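Glycerol Dehydrogenase (Unidentified, PDB 5XN8) catalyses the NAD-dependent oxidation of glycerol to dihydroxyacetone, a metal-dependent reaction of the iron-containing alcohol dehydrogenase family. Local coordinates at the interface of chains A and B. Numbering follows the deposited sequence. Chains: chain A/B, Glycerol Dehydrogenase.

The interface of chains A and B. Residues chain A 12-15, 17, 20; chain B 1-2.
An apolar patch of a two-fold symmetric interface between identical subunits, in which the N-terminus of chain B (B:Met1 and B:Leu2) lies against the end of strand 10-14 and helix 17-20 of chain A, probably helps to join this pair in the deposited eight-chain assembly. B:Leu2 is the main inserted group, with 73 Å² of its surface hidden by chain A out of 212 Å² summed over both sides. Its two methyl branches face mainly different partners. CD2 points at the start of the helix, 3.5 Å from the methyl CB of A:Ala17. CD1 lies 3.8 Å from CB of A:Leu20. On the strand side, CD1 also comes to 4.1 Å from CD2 of A:Leu12. The isobutyl fork is therefore wedged between strand and helix, and A:Leu20 crosses it at a slant, bringing its own CD1 to 4.1 Å from both CG and CD2 of B:Leu2. CG of B:Leu2 lies opposite its carbonyl carbon (chi1 -58°), and with chi2 at 172° this sends CD1 toward A:Leu20 and CD2 toward A:Ala17. On the strand side the backbone also comes close, CA of B:Leu2 standing 3.5 Å from the carbonyl O of A:Gln13. B:Met1 continues the contact past the strand end: its thioether SD lies 3.5 Å from CD of the A:Pro15 ring, and the terminal methyl CE is 3.9 Å from the same carbon. The bend at chi2 (-131°) helps put the sulfur beside CD and CG, displaced from the ring plane, and chi3 then sets where CE goes, but B:Met1 is poorly ordered, so this placement is less certain than that of B:Leu2. Two-fold symmetry repeats the patch with the chains exchanged; each subunit thus lends its N-terminus to its neighbour, which probably helps hold this two-fold pair together.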
ATOM      1  N   LEU A  12     -28.343  29.230  -1.647  1.00 25.21           N
ATOM      2  CA  LEU A  12     -29.424  28.262  -1.422  1.00 24.95           C
ATOM      3  C   LEU A  12     -29.503  27.303  -2.595  1.00 24.13           C
ATOM      4  O   LEU A  12     -29.339  27.713  -3.747  1.00 23.56           O
ATOM      5  CB  LEU A  12     -30.774  28.983  -1.305  1.00 26.02           C
ATOM      6  CG  LEU A  12     -31.085  29.740  -0.016  1.00 26.36           C
ATOM      7  CD1 LEU A  12     -30.274  31.018   0.091  1.00 26.27           C
ATOM      8  CD2 LEU A  12     -32.581  30.032   0.036  1.00 26.67           C
ATOM      9  N   GLN A  13     -29.788  26.037  -2.311  1.00 23.46           N
ATOM     10  CA  GLN A  13     -29.868  25.024  -3.363  1.00 23.15           C
ATOM     11  C   GLN A  13     -30.740  23.830  -2.998  1.00 23.03           C
ATOM     12  O   GLN A  13     -30.545  23.223  -1.966  1.00 22.87           O
ATOM     13  CB  GLN A  13     -28.469  24.532  -3.723  1.00 22.65           C
ATOM     14  CG  GLN A  13     -28.456  23.514  -4.851  1.00 22.52           C
ATOM     15  CD  GLN A  13     -27.100  22.881  -5.007  1.00 22.43           C
ATOM     16  OE1 GLN A  13     -26.098  23.582  -5.144  1.00 22.80           O
ATOM     17  NE2 GLN A  13     -27.047  21.546  -4.943  1.00 21.78           N
ATOM     18  N   GLY A  14     -31.660  23.478  -3.889  1.00 23.46           N
ATOM     19  CA  GLY A  14     -32.504  22.294  -3.719  1.00 23.93           C
ATOM     20  C   GLY A  14     -33.732  22.328  -4.608  1.00 24.61           C
ATOM     21  O   GLY A  14     -33.926  23.279  -5.371  1.00 24.32           O
ATOM     22  N   PRO A  15     -34.576  21.290  -4.524  1.00 26.19           N
ATOM     23  CA  PRO A  15     -35.873  21.317  -5.211  1.00 27.82           C
ATOM     24  C   PRO A  15     -36.736  22.484  -4.738  1.00 29.65           C
ATOM     25  O   PRO A  15     -36.788  22.753  -3.540  1.00 30.23           O
ATOM     26  CB  PRO A  15     -36.507  19.980  -4.807  1.00 27.80           C
ATOM     27  CG  PRO A  15     -35.348  19.083  -4.571  1.00 27.57           C
ATOM     28  CD  PRO A  15     -34.280  19.960  -3.966  1.00 26.36           C
ATOM     29  N   ALA A  17     -36.382  25.684  -4.781  1.00 30.66           N
ATOM     30  CA  ALA A  17     -35.699  26.791  -4.110  1.00 30.36           C
ATOM     31  C   ALA A  17     -36.186  28.168  -4.565  1.00 30.95           C
ATOM     32  O   ALA A  17     -36.131  29.125  -3.794  1.00 30.95           O
ATOM     33  CB  ALA A  17     -34.194  26.680  -4.292  1.00 30.54           C
ATOM     34  N   LEU A  20     -39.085  28.887  -2.312  1.00 33.13           N
ATOM     35  CA  LEU A  20     -38.786  28.774  -0.879  1.00 32.63           C
ATOM     36  C   LEU A  20     -37.817  29.833  -0.332  1.00 31.92           C
ATOM     37  O   LEU A  20     -37.611  29.898   0.884  1.00 32.79           O
ATOM     38  CB  LEU A  20     -38.216  27.376  -0.583  1.00 32.02           C
ATOM     39  CG  LEU A  20     -39.169  26.191  -0.719  1.00 33.06           C
ATOM     40  CD1 LEU A  20     -38.383  24.891  -0.585  1.00 33.41           C
ATOM     41  CD2 LEU A  20     -40.291  26.257   0.310  1.00 33.93           C
TER
ATOM     42  N   MET B   1     -35.851  20.880   2.549  1.00 52.53           N
ATOM     43  CA  MET B   1     -34.767  20.150   1.832  1.00 52.29           C
ATOM     44  C   MET B   1     -33.865  21.066   0.990  1.00 47.54           C
ATOM     45  O   MET B   1     -33.267  20.600   0.017  1.00 49.15           O
ATOM     46  CB  MET B   1     -35.371  19.026   0.944  1.00 56.86           C
ATOM     47  CG  MET B   1     -34.365  17.969   0.453  1.00 60.23           C
ATOM     48  SD  MET B   1     -34.421  17.589  -1.332  1.00 60.69           S
ATOM     49  CE  MET B   1     -32.696  17.219  -1.688  1.00 60.32           C
ATOM     50  N   LEU B   2     -33.732  22.342   1.365  1.00 41.31           N
ATOM     51  CA  LEU B   2     -32.715  23.219   0.779  1.00 36.76           C
ATOM     52  C   LEU B   2     -31.378  23.006   1.488  1.00 33.32           C
ATOM     53  O   LEU B   2     -31.338  22.767   2.701  1.00 31.08           O
ATOM     54  CB  LEU B   2     -33.104  24.690   0.912  1.00 37.38           C
ATOM     55  CG  LEU B   2     -34.420  25.142   0.295  1.00 37.91           C
ATOM     56  CD1 LEU B   2     -34.725  26.573   0.710  1.00 38.39           C
ATOM     57  CD2 LEU B   2     -34.348  25.002  -1.211  1.00 38.46           C
TER